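Local coordinates for protein fimbrial structural subunit (Actinomyces naeslundii, PDB 3QDH) that forms the shaft of type 2 fimbriae on the bacterial surface, where it mediates interactions with streptococci and host cells during oral biofilm development, at residues T60-E65 with T72-D77; K14-G19 with L23-V28; T31-T34 with F40-Y43; S231-G234 with Q240-A243; V6-Q11 with L46-D51. All coordinates share one frame; numbering follows the deposited sequence.

Contact 1. Residues T60-E65 with T72-D77; sequences TEVSLE and TDYKVD. With ZN (zinc ion), chain B.
V62 and Y74 mark the closest backbone approach, their CA atoms 8.2 Å apart, too far for the two strands to pair; the contact is left to side chains. At E61 the chain takes positive phi and psi (53° and 45°), a kink braced by the S63 hydroxyl, which donates to E61 O from above the carbonyl plane. V62 then lies over one face of the Y74 ring in a CH-pi contact: its CB stands 3.8 Å from the ring centroid and 14° off the normal. V62 CG1 covers the CG-CD2 side of Y74, while V62 CG2 reaches Y74 CE1 at 3.6 Å and also meets V76 CG2 at 4.1 Å. Water 1 bridges the polar rim, accepting from V62 N (3.0 Å) and bonding Y74 OH (2.9 Å). One residue back, D73 OD1 binds the zinc ion at 2.0 Å, with D70 and E90 as the other protein ligands, and D73 OD2 forms a salt bridge to R94. Strand 57-64 pairs with strand 102-111 in one sheet and strand 74-79 with strand 82-87 in the other. V85 and F87 touch V62 from the latter side, L69 packs on both V62 and Y74, and helix 89-96 supplies E90 and R94.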
# COMPACT_ATOMS: atom_id res chain seq x y z
N THR A 60 0.70 -1.85 -12.09
CA THR A 60 -0.52 -2.04 -12.87
C THR A 60 -1.08 -0.69 -13.32
O THR A 60 -0.54 0.36 -12.96
CB THR A 60 -1.63 -2.76 -12.06
OG1 THR A 60 -2.00 -1.94 -10.94
CG2 THR A 60 -1.16 -4.12 -11.56
N GLU A 61 -2.18 -0.72 -14.08
CA GLU A 61 -2.90 0.49 -14.50
C GLU A 61 -2.01 1.53 -15.19
O GLU A 61 -2.10 2.73 -14.90
CB GLU A 61 -3.65 1.14 -13.33
CG GLU A 61 -4.63 0.25 -12.58
CD GLU A 61 -5.54 1.03 -11.64
OE1 GLU A 61 -5.72 2.26 -11.83
OE2 GLU A 61 -6.10 0.42 -10.71
N VAL A 62 -1.15 1.08 -16.09
CA VAL A 62 -0.29 2.00 -16.83
C VAL A 62 -1.19 2.82 -17.73
O VAL A 62 -2.06 2.27 -18.40
CB VAL A 62 0.75 1.24 -17.67
CG1 VAL A 62 1.68 2.23 -18.40
CG2 VAL A 62 1.57 0.30 -16.78
N SER A 63 -1.01 4.14 -17.71
CA SER A 63 -1.92 5.04 -18.40
C SER A 63 -1.24 6.26 -19.01
O SER A 63 -0.22 6.74 -18.52
CB SER A 63 -3.02 5.52 -17.45
OG SER A 63 -3.61 4.41 -16.78
N LEU A 64 -1.83 6.75 -20.10
CA LEU A 64 -1.49 8.05 -20.64
C LEU A 64 -2.80 8.82 -20.70
O LEU A 64 -3.72 8.44 -21.43
CB LEU A 64 -0.87 7.93 -22.03
CG LEU A 64 -0.62 9.26 -22.76
CD1 LEU A 64 0.31 10.21 -21.98
CD2 LEU A 64 -0.09 9.01 -24.18
N GLU A 65 -2.87 9.90 -19.92
CA GLU A 65 -4.11 10.67 -19.76
C GLU A 65 -4.68 11.13 -21.10
O GLU A 65 -3.96 11.72 -21.92
CB GLU A 65 -3.83 11.86 -18.86
CG GLU A 65 -5.03 12.72 -18.53
CD GLU A 65 -4.63 14.05 -17.94
OE1 GLU A 65 -3.43 14.42 -18.00
OE2 GLU A 65 -5.54 14.74 -17.41
N THR A 72 1.00 -3.38 -26.10
CA THR A 72 2.35 -3.29 -26.68
C THR A 72 3.00 -1.90 -26.55
O THR A 72 4.06 -1.66 -27.15
CB THR A 72 2.39 -3.77 -28.17
OG1 THR A 72 1.58 -2.92 -28.99
CG2 THR A 72 1.89 -5.19 -28.28
N ASP A 73 2.37 -1.02 -25.77
CA ASP A 73 2.87 0.35 -25.56
C ASP A 73 3.96 0.46 -24.48
O ASP A 73 4.68 1.45 -24.41
CB ASP A 73 1.72 1.33 -25.28
CG ASP A 73 0.93 1.67 -26.55
OD1 ASP A 73 1.53 1.54 -27.64
OD2 ASP A 73 -0.26 2.05 -26.47
N TYR A 74 4.08 -0.58 -23.66
CA TYR A 74 5.02 -0.55 -22.54
C TYR A 74 5.32 -1.97 -22.08
O TYR A 74 4.62 -2.92 -22.45
CB TYR A 74 4.41 0.25 -21.36
CG TYR A 74 3.07 -0.30 -20.97
CD1 TYR A 74 2.96 -1.30 -20.01
CD2 TYR A 74 1.90 0.16 -21.59
CE1 TYR A 74 1.71 -1.83 -19.67
CE2 TYR A 74 0.66 -0.36 -21.26
CZ TYR A 74 0.57 -1.35 -20.30
OH TYR A 74 -0.65 -1.87 -19.97
N LYS A 75 6.35 -2.11 -21.25
CA LYS A 75 6.66 -3.37 -20.61
C LYS A 75 6.87 -3.11 -19.12
O LYS A 75 7.60 -2.21 -18.74
CB LYS A 75 7.93 -3.98 -21.20
CG LYS A 75 7.74 -4.70 -22.53
CD LYS A 75 9.08 -5.17 -23.09
CE LYS A 75 8.91 -5.96 -24.37
NZ LYS A 75 10.20 -6.03 -25.13
N VAL A 76 6.20 -3.91 -18.29
CA VAL A 76 6.40 -3.88 -16.84
C VAL A 76 7.32 -5.04 -16.44
O VAL A 76 7.13 -6.18 -16.89
CB VAL A 76 5.07 -3.97 -16.09
CG1 VAL A 76 5.29 -3.87 -14.57
CG2 VAL A 76 4.09 -2.89 -16.58
N ASP A 77 8.34 -4.74 -15.64
CA ASP A 77 9.32 -5.74 -15.22
C ASP A 77 9.68 -5.50 -13.76
O ASP A 77 9.63 -4.36 -13.28
CB ASP A 77 10.59 -5.63 -16.08
CG ASP A 77 11.51 -6.84 -15.95
OD1 ASP A 77 11.00 -7.97 -15.76
OD2 ASP A 77 12.74 -6.67 -16.03
ZN ZN B . 0.65 0.88 -29.34
O HOH W 1 -1.18 -1.72 -17.10

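Contact 2. Residues K14-G19 with L23-V28; sequences KLNGYG and LIKFPV
N16 and K25 meet with their side chains at about a right angle, the flat amide of the asparagine set against the aliphatic run of the lysine. With CG anti to its own carbonyl carbon (chi1 -59°), N16 turns its amide toward strand 23-31. N16 ND2 lies 3.8 Å from K25 CD and equally near CE, while OD1 sits beside CB and CG, so the amide spans most of the extended lysine chain. Nearer the backbone, N16 CB packs on L23 O at 3.2 Å; that carbonyl also accepts from Q13 NE2, whose amide bonds G17 O as well.

The polar groups reach across through three waters. Water 3 donates to N16 O and accepts from L23 N at 2.9 Å, joining main chain to main chain. Water 2 lies between N16 OD1 and K25 N, 2.9 Å from OD1. Water 4 takes a hydrogen bond from N16 ND2 at 2.8 Å and only a weak one from K25 NZ.

Y18 leads the loop away from the strand: its hydroxyl bonds D238 and its backbone pairs with F227, both in the SpaA-like part of the chain. The segments thus belong to the long connection between two antiparallel neighbours, strands 7-8 and 23-31, in a CnaA/DEv-IgG beta sandwich, at the end that faces the CnaB domain; these are the two C-terminal domains of the fimbrial subunit.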
# COMPACT_ATOMS: atom_id res chain seq x y z
N LYS A 14 -8.07 1.50 2.85
CA LYS A 14 -9.39 0.85 2.96
C LYS A 14 -9.73 0.03 1.72
O LYS A 14 -10.21 -1.10 1.82
CB LYS A 14 -10.47 1.90 3.21
CG LYS A 14 -11.85 1.33 3.49
CD LYS A 14 -12.80 2.37 4.08
CE LYS A 14 -14.25 1.90 4.04
NZ LYS A 14 -14.45 0.56 4.66
N LEU A 15 -9.46 0.61 0.55
CA LEU A 15 -9.75 -0.04 -0.73
C LEU A 15 -8.95 -1.31 -0.97
O LEU A 15 -9.30 -2.12 -1.83
CB LEU A 15 -9.50 0.94 -1.87
CG LEU A 15 -10.20 2.30 -1.82
CD1 LEU A 15 -9.79 3.13 -3.04
CD2 LEU A 15 -11.72 2.18 -1.71
N ASN A 16 -7.87 -1.48 -0.21
CA ASN A 16 -6.99 -2.63 -0.39
C ASN A 16 -6.92 -3.56 0.83
O ASN A 16 -6.45 -4.70 0.71
CB ASN A 16 -5.59 -2.16 -0.81
CG ASN A 16 -5.62 -1.34 -2.11
OD1 ASN A 16 -5.14 -0.20 -2.16
ND2 ASN A 16 -6.19 -1.93 -3.17
N GLY A 17 -7.40 -3.09 1.97
CA GLY A 17 -7.43 -3.91 3.19
C GLY A 17 -6.50 -3.41 4.28
O GLY A 17 -5.36 -3.02 4.00
N TYR A 18 -6.99 -3.43 5.51
CA TYR A 18 -6.27 -2.88 6.66
C TYR A 18 -5.19 -3.80 7.22
O TYR A 18 -4.33 -3.35 7.97
CB TYR A 18 -7.25 -2.57 7.80
CG TYR A 18 -8.29 -1.53 7.50
CD1 TYR A 18 -7.92 -0.22 7.17
CD2 TYR A 18 -9.65 -1.85 7.57
CE1 TYR A 18 -8.88 0.73 6.90
CE2 TYR A 18 -10.62 -0.89 7.31
CZ TYR A 18 -10.22 0.40 6.98
OH TYR A 18 -11.18 1.35 6.72
N GLY A 19 -5.26 -5.08 6.89
CA GLY A 19 -4.37 -6.07 7.51
C GLY A 19 -3.17 -6.47 6.68
O GLY A 19 -3.15 -6.31 5.46
N LEU A 23 -2.39 -5.46 -0.27
CA LEU A 23 -1.54 -4.63 -1.11
C LEU A 23 -1.50 -3.18 -0.61
O LEU A 23 -2.48 -2.68 -0.07
CB LEU A 23 -2.03 -4.64 -2.57
CG LEU A 23 -2.00 -5.97 -3.32
CD1 LEU A 23 -2.79 -5.86 -4.61
CD2 LEU A 23 -0.57 -6.41 -3.60
N ILE A 24 -0.36 -2.53 -0.77
CA ILE A 24 -0.34 -1.06 -0.76
C ILE A 24 -0.13 -0.66 -2.22
O ILE A 24 0.75 -1.20 -2.90
CB ILE A 24 0.80 -0.45 0.11
CG1 ILE A 24 0.63 -0.82 1.59
CG2 ILE A 24 0.82 1.07 -0.03
CD1 ILE A 24 1.78 -0.33 2.48
N LYS A 25 -0.97 0.26 -2.69
CA LYS A 25 -0.92 0.75 -4.06
C LYS A 25 -0.52 2.22 -4.10
O LYS A 25 -1.12 3.07 -3.42
CB LYS A 25 -2.26 0.53 -4.77
CG LYS A 25 -2.48 -0.92 -5.15
CD LYS A 25 -3.74 -1.14 -5.96
CE LYS A 25 -3.97 -2.62 -6.20
NZ LYS A 25 -5.00 -2.84 -7.25
N PHE A 26 0.49 2.51 -4.92
CA PHE A 26 1.06 3.85 -5.04
C PHE A 26 0.87 4.39 -6.45
O PHE A 26 1.61 4.00 -7.35
CB PHE A 26 2.57 3.83 -4.80
CG PHE A 26 3.01 3.33 -3.45
CD1 PHE A 26 2.84 4.10 -2.30
CD2 PHE A 26 3.69 2.11 -3.35
CE1 PHE A 26 3.29 3.65 -1.06
CE2 PHE A 26 4.15 1.65 -2.10
CZ PHE A 26 3.95 2.42 -0.96
N PRO A 27 -0.10 5.31 -6.64
CA PRO A 27 -0.19 6.03 -7.92
C PRO A 27 1.02 6.94 -8.14
O PRO A 27 1.41 7.71 -7.25
CB PRO A 27 -1.49 6.84 -7.77
CG PRO A 27 -2.25 6.17 -6.67
CD PRO A 27 -1.20 5.66 -5.73
N VAL A 28 1.65 6.79 -9.31
CA VAL A 28 2.84 7.56 -9.67
C VAL A 28 2.55 8.23 -11.01
O VAL A 28 2.02 7.57 -11.92
CB VAL A 28 4.12 6.66 -9.78
CG1 VAL A 28 5.26 7.39 -10.46
CG2 VAL A 28 4.56 6.17 -8.39
O HOH W 2 -3.17 1.28 -0.65
O HOH W 3 -5.13 -5.86 -1.24
O HOH W 4 -7.52 -1.29 -5.54

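Contact 3. Residues T31-T34 with F40-Y43; sequences TAPT and FYKY
The Y41 ring meets P33 at its hydroxyl edge: P33 CG lies near the ring plane, 4.2 Å from Y41 CZ, and water 5 sits in that plane too. The two residues come from opposite directions, and the proline closes on the phenol oxygen with two ring carbons, P33 CD at 3.1 Å and CG at 3.2 Å from Y41 OH. A32 CB stands farther back, at 4.4 Å from Y41 OH.

The hydroxyl has its polar partner in the water: Y41 OH donates to water 5 at 2.7 Å, and the water in turn donates to P33 O at 2.8 Å. Through this water the loop carbonyl is joined to the tyrosine hydroxyl. Y41 holds CG anti to its carbonyl carbon (chi1 -68°), which sends the long ring out across the 10.6 Å between P33 CA and Y41 CA. Along the way L92 and I95 of helix 89-96 and T129 of strand 118-131 touch it, and I95 also reaches A32.

Just beyond, the chain turns a corner at K42. The loop joins strands 23-31 and 39-49, which lie in different sheets, a connection consistent with the immunoglobulin-like sandwich of the CnaA/DEv-IgG domain.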
# COMPACT_ATOMS: atom_id res chain seq x y z
N THR A 31 4.06 14.54 -15.69
CA THR A 31 3.47 15.30 -16.79
C THR A 31 4.43 15.29 -17.98
O THR A 31 5.60 15.64 -17.83
CB THR A 31 3.17 16.75 -16.37
OG1 THR A 31 2.18 16.75 -15.34
CG2 THR A 31 2.64 17.56 -17.57
N ALA A 32 3.94 14.86 -19.14
CA ALA A 32 4.77 14.80 -20.34
C ALA A 32 5.17 16.20 -20.80
O ALA A 32 4.31 17.09 -20.94
CB ALA A 32 4.05 14.03 -21.46
N PRO A 33 6.48 16.43 -21.04
CA PRO A 33 6.95 17.73 -21.52
C PRO A 33 6.44 18.04 -22.93
O PRO A 33 5.98 17.15 -23.64
CB PRO A 33 8.47 17.57 -21.54
CG PRO A 33 8.70 16.13 -21.67
CD PRO A 33 7.57 15.44 -20.94
N THR A 34 6.54 19.31 -23.30
CA THR A 34 6.25 19.76 -24.65
C THR A 34 7.55 19.72 -25.44
O THR A 34 8.46 20.51 -25.19
CB THR A 34 5.63 21.17 -24.64
OG1 THR A 34 4.48 21.16 -23.78
CG2 THR A 34 5.20 21.58 -26.03
N PHE A 40 12.92 13.94 -29.99
CA PHE A 40 12.30 12.64 -29.76
C PHE A 40 12.82 11.98 -28.51
O PHE A 40 13.97 12.20 -28.14
CB PHE A 40 12.56 11.70 -30.94
CG PHE A 40 12.13 12.27 -32.27
CD1 PHE A 40 10.85 12.04 -32.75
CD2 PHE A 40 13.01 13.04 -33.01
CE1 PHE A 40 10.44 12.57 -33.98
CE2 PHE A 40 12.61 13.59 -34.24
CZ PHE A 40 11.32 13.34 -34.73
N TYR A 41 11.98 11.16 -27.86
CA TYR A 41 12.43 10.31 -26.75
C TYR A 41 13.37 9.19 -27.21
O TYR A 41 13.08 8.47 -28.17
CB TYR A 41 11.26 9.67 -26.02
CG TYR A 41 10.41 10.67 -25.26
CD1 TYR A 41 10.88 11.27 -24.09
CD2 TYR A 41 9.15 11.03 -25.74
CE1 TYR A 41 10.10 12.21 -23.40
CE2 TYR A 41 8.36 11.96 -25.05
CZ TYR A 41 8.85 12.54 -23.89
OH TYR A 41 8.06 13.47 -23.25
N LYS A 42 14.50 9.06 -26.51
CA LYS A 42 15.35 7.88 -26.63
C LYS A 42 14.73 6.80 -25.77
O LYS A 42 14.78 5.60 -26.10
CB LYS A 42 16.76 8.18 -26.10
CG LYS A 42 17.56 9.22 -26.90
CD LYS A 42 18.92 9.39 -26.20
CE LYS A 42 19.58 10.70 -26.53
NZ LYS A 42 20.85 10.87 -25.76
N TYR A 43 14.13 7.22 -24.65
CA TYR A 43 13.44 6.30 -23.76
C TYR A 43 12.61 7.10 -22.76
O TYR A 43 12.79 8.30 -22.62
CB TYR A 43 14.43 5.36 -23.02
CG TYR A 43 15.57 6.09 -22.34
CD1 TYR A 43 15.41 6.63 -21.06
CD2 TYR A 43 16.80 6.24 -22.98
CE1 TYR A 43 16.47 7.36 -20.45
CE2 TYR A 43 17.86 6.94 -22.39
CZ TYR A 43 17.69 7.49 -21.13
OH TYR A 43 18.74 8.17 -20.56
O HOH W 5 5.90 14.47 -24.46

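Contact 4. Residues S231-G234 with Q240-A243; sequences SIDG and QKDA
S231 and K241 bring their CA atoms to 5.1 Å where an irregular stretch, 231-234, runs past the type I beta turn Q240-A243, itself closed by A243 N to Q240 O at 3.0 Å. K241 carries the contact. Its CG points anti to the backbone N (chi1 -166°), and the chain runs out extended over the S231 peptide before bending at the last torsion (chi4 -61°), which folds the ammonium group back onto S231 O. The hydrogen bond from K241 NZ to S231 O is 3.0 Å long, with the donor tilted 27° from the carbonyl plane. K241 CE also lies against this oxygen, 3.2 Å from S231 O.

Both pieces belong to the long loop between strands 220-230 and 245-254 of the SpaA-like prealbumin fold, the CnaB module, and the lysine ties the start of that loop to its far end. D233 crosses K241 at about a right angle, with D233 CG 4.1 Å from K241 CD; its carboxylate meets the aliphatic part of the chain, and D233 OD2 stays 6.2 Å from K241 NZ, too far for a salt bridge. S231 turns its hydroxyl the other way, to T155 N. I232 likewise faces away from the turn, covering V154, S9 and R237.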
# COMPACT_ATOMS: atom_id res chain seq x y z
N SER A 231 0.55 9.52 4.69
CA SER A 231 1.02 10.90 4.59
C SER A 231 0.20 11.76 3.61
O SER A 231 0.52 12.93 3.41
CB SER A 231 2.51 10.91 4.20
OG SER A 231 2.72 10.30 2.94
N ILE A 232 -0.84 11.18 3.02
CA ILE A 232 -1.65 11.90 2.02
C ILE A 232 -2.80 12.65 2.67
O ILE A 232 -3.53 12.09 3.48
CB ILE A 232 -2.23 10.94 0.94
CG1 ILE A 232 -1.16 9.98 0.41
CG2 ILE A 232 -2.90 11.75 -0.19
CD1 ILE A 232 0.03 10.65 -0.27
N ASP A 233 -2.95 13.92 2.32
CA ASP A 233 -4.09 14.71 2.81
C ASP A 233 -5.25 14.66 1.81
O ASP A 233 -5.07 14.29 0.65
CB ASP A 233 -3.68 16.16 3.06
CG ASP A 233 -4.27 16.73 4.35
OD1 ASP A 233 -5.02 16.00 5.07
OD2 ASP A 233 -3.98 17.91 4.64
N GLY A 234 -6.45 15.02 2.27
CA GLY A 234 -7.62 15.02 1.39
C GLY A 234 -8.88 14.53 2.06
O GLY A 234 -8.84 13.70 2.98
N GLN A 240 -5.99 10.06 8.92
CA GLN A 240 -5.58 11.26 9.64
C GLN A 240 -4.08 11.40 9.44
O GLN A 240 -3.29 10.66 10.03
CB GLN A 240 -5.97 11.18 11.12
CG GLN A 240 -6.25 12.54 11.75
CD GLN A 240 -6.88 12.44 13.13
OE1 GLN A 240 -8.10 12.44 13.28
NE2 GLN A 240 -6.04 12.36 14.15
N LYS A 241 -3.70 12.35 8.59
CA LYS A 241 -2.34 12.50 8.06
C LYS A 241 -1.19 12.35 9.07
O LYS A 241 -0.22 11.64 8.81
CB LYS A 241 -2.22 13.84 7.32
CG LYS A 241 -0.99 14.01 6.44
CD LYS A 241 -0.75 15.50 6.15
CE LYS A 241 0.17 15.74 4.97
NZ LYS A 241 1.52 15.15 5.15
N ASP A 242 -1.31 13.02 10.21
CA ASP A 242 -0.21 13.07 11.18
C ASP A 242 -0.41 12.13 12.38
O ASP A 242 0.15 12.35 13.45
CB ASP A 242 0.02 14.51 11.66
CG ASP A 242 0.57 15.42 10.56
OD1 ASP A 242 1.59 15.06 9.93
OD2 ASP A 242 -0.01 16.50 10.34
N ALA A 243 -1.20 11.07 12.19
CA ALA A 243 -1.52 10.15 13.29
C ALA A 243 -0.53 8.99 13.40
O ALA A 243 -0.09 8.42 12.40
CB ALA A 243 -2.94 9.65 13.18

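Contact 5. Residues V6-Q11 with L46-D51; sequences VEKSIQ and LRDTLD
K8 NZ donates to D48 OD2 over 2.8 Å, a nearly straight bond with an N-H...O angle of 163°. The oxygen receives it on its syn lone pair, the side facing D48 OD1, which itself stays 3.5 Å from K8 NZ. The two side chains cross at about a right angle, and K8 CE lies 3.6 Å from D48 OD2. K8 gets there fully extended, CG anti to the backbone N (chi1 -176°), spanning most of the 10.3 Å that separates the K8 and D48 CA atoms.

The K8 nitrogen is also bonded covalently to N121 CG: it is the amide nitrogen of an intramolecular isopeptide bond, and D48 takes up its N-H. A lysine and an asparagine joined beside a buried acid are the hallmark of CnaA-type pilin and adhesin domains, where such an acid is thought to promote the reaction; D48 probably corresponds to it. The link bolts strand 7-8 of one sheet to strand 118-131 of the other through the hydrophobic core.

Around this cross-link F26 packs against the end of the lysine chain, V28 touches K8 and A123 lies on D48, so that apolar groups gather about a junction whose polar atoms are those of the amide and the carboxylate. V6 and L46 are buried in the same interior. Farther out, K8 N donates to N152 OD1, so the lysine is held at its backbone as well as at its tip.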
# COMPACT_ATOMS: atom_id res chain seq x y z
N VAL A 6 8.14 14.21 -11.07
CA VAL A 6 7.39 12.98 -10.76
C VAL A 6 6.61 13.20 -9.49
O VAL A 6 7.15 13.73 -8.51
CB VAL A 6 8.30 11.76 -10.50
CG1 VAL A 6 7.55 10.46 -10.84
CG2 VAL A 6 9.59 11.86 -11.25
N GLU A 7 5.36 12.77 -9.48
CA GLU A 7 4.52 12.91 -8.31
C GLU A 7 4.11 11.52 -7.82
O GLU A 7 3.79 10.65 -8.63
CB GLU A 7 3.28 13.77 -8.60
CG GLU A 7 3.59 15.27 -8.85
CD GLU A 7 4.34 15.51 -10.15
OE1 GLU A 7 3.82 15.14 -11.22
OE2 GLU A 7 5.46 16.09 -10.12
N LYS A 8 4.10 11.33 -6.51
CA LYS A 8 3.70 10.05 -5.95
C LYS A 8 2.62 10.24 -4.88
O LYS A 8 2.66 11.22 -4.11
CB LYS A 8 4.92 9.31 -5.38
CG LYS A 8 4.62 7.91 -4.86
CD LYS A 8 5.90 7.09 -4.62
CE LYS A 8 5.51 5.67 -4.21
NZ LYS A 8 6.61 4.65 -4.13
N SER A 9 1.66 9.32 -4.87
CA SER A 9 0.61 9.30 -3.86
C SER A 9 0.44 7.89 -3.30
O SER A 9 1.28 7.01 -3.54
CB SER A 9 -0.72 9.80 -4.46
OG SER A 9 -1.69 10.00 -3.44
N ILE A 10 -0.63 7.69 -2.54
CA ILE A 10 -1.01 6.37 -2.02
C ILE A 10 -2.53 6.21 -2.10
O ILE A 10 -3.28 7.11 -1.73
CB ILE A 10 -0.61 6.16 -0.52
CG1 ILE A 10 0.85 6.55 -0.25
CG2 ILE A 10 -0.84 4.70 -0.10
CD1 ILE A 10 1.20 6.64 1.25
N GLN A 11 -2.98 5.06 -2.60
CA GLN A 11 -4.39 4.71 -2.58
C GLN A 11 -4.89 4.57 -1.14
O GLN A 11 -4.21 3.99 -0.30
CB GLN A 11 -4.60 3.36 -3.28
CG GLN A 11 -5.17 3.45 -4.67
CD GLN A 11 -6.10 2.28 -4.97
OE1 GLN A 11 -5.78 1.13 -4.69
NE2 GLN A 11 -7.28 2.58 -5.53
N LEU A 46 9.16 4.79 -15.96
CA LEU A 46 8.84 5.03 -14.56
C LEU A 46 9.48 3.90 -13.73
O LEU A 46 9.34 2.72 -14.06
CB LEU A 46 7.32 5.07 -14.34
CG LEU A 46 6.51 6.17 -15.06
CD1 LEU A 46 5.01 5.92 -14.88
CD2 LEU A 46 6.90 7.58 -14.60
N ARG A 47 10.20 4.29 -12.68
CA ARG A 47 10.99 3.35 -11.89
C ARG A 47 10.65 3.53 -10.42
O ARG A 47 10.43 4.65 -9.97
CB ARG A 47 12.48 3.60 -12.10
CG ARG A 47 13.40 2.56 -11.43
CD ARG A 47 14.85 2.86 -11.75
NE ARG A 47 15.19 2.54 -13.14
CZ ARG A 47 16.42 2.63 -13.65
NH1 ARG A 47 17.43 3.06 -12.88
NH2 ARG A 47 16.64 2.31 -14.92
N ASP A 48 10.63 2.43 -9.68
CA ASP A 48 10.28 2.45 -8.27
C ASP A 48 10.92 1.24 -7.60
O ASP A 48 10.61 0.09 -7.94
CB ASP A 48 8.75 2.43 -8.09
CG ASP A 48 8.30 2.87 -6.70
OD1 ASP A 48 8.94 2.49 -5.70
OD2 ASP A 48 7.27 3.57 -6.58
N THR A 49 11.82 1.49 -6.66
CA THR A 49 12.35 0.42 -5.82
C THR A 49 11.50 0.40 -4.56
O THR A 49 11.55 1.33 -3.76
CB THR A 49 13.83 0.64 -5.46
OG1 THR A 49 14.61 0.66 -6.65
CG2 THR A 49 14.34 -0.48 -4.53
N LEU A 50 10.72 -0.65 -4.39
CA LEU A 50 9.80 -0.70 -3.26
C LEU A 50 10.50 -1.17 -1.99
O LEU A 50 11.47 -1.93 -2.03
CB LEU A 50 8.57 -1.55 -3.58
CG LEU A 50 7.57 -0.80 -4.48
CD1 LEU A 50 7.91 -1.00 -5.95
CD2 LEU A 50 6.16 -1.25 -4.20
N ASP A 51 9.99 -0.66 -0.87
CA ASP A 51 10.42 -1.02 0.47
C ASP A 51 10.40 -2.53 0.68
O ASP A 51 9.45 -3.21 0.28
CB ASP A 51 9.46 -0.35 1.47
CG ASP A 51 9.88 -0.54 2.92
OD1 ASP A 51 10.34 0.43 3.52
OD2 ASP A 51 9.72 -1.66 3.44

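Overall arrangement
Contact 5 is deep in the CnaA-like sandwich, a covalently linked lysine and a carboxylate bridging the two sheets, and contact 3, also buried, spans them nearer the start of strand 39-49 with a phenol, a proline and one water. Contact 1 also faces sheet to sheet, but nearer the surface, using a valine over a ring beside the zinc site. Contacts 2 and 5 touch directly: strands 23-31 and 7-8 are backbone partners. Contact 2, at the surface, relies on waters rather than direct bonds. Contact 4 alone belongs to the SpaA-like module, a surface loop tied by one lysine, yet its I232 packs on S9 and I10 of contact 5, meeting the CnaA-like domain.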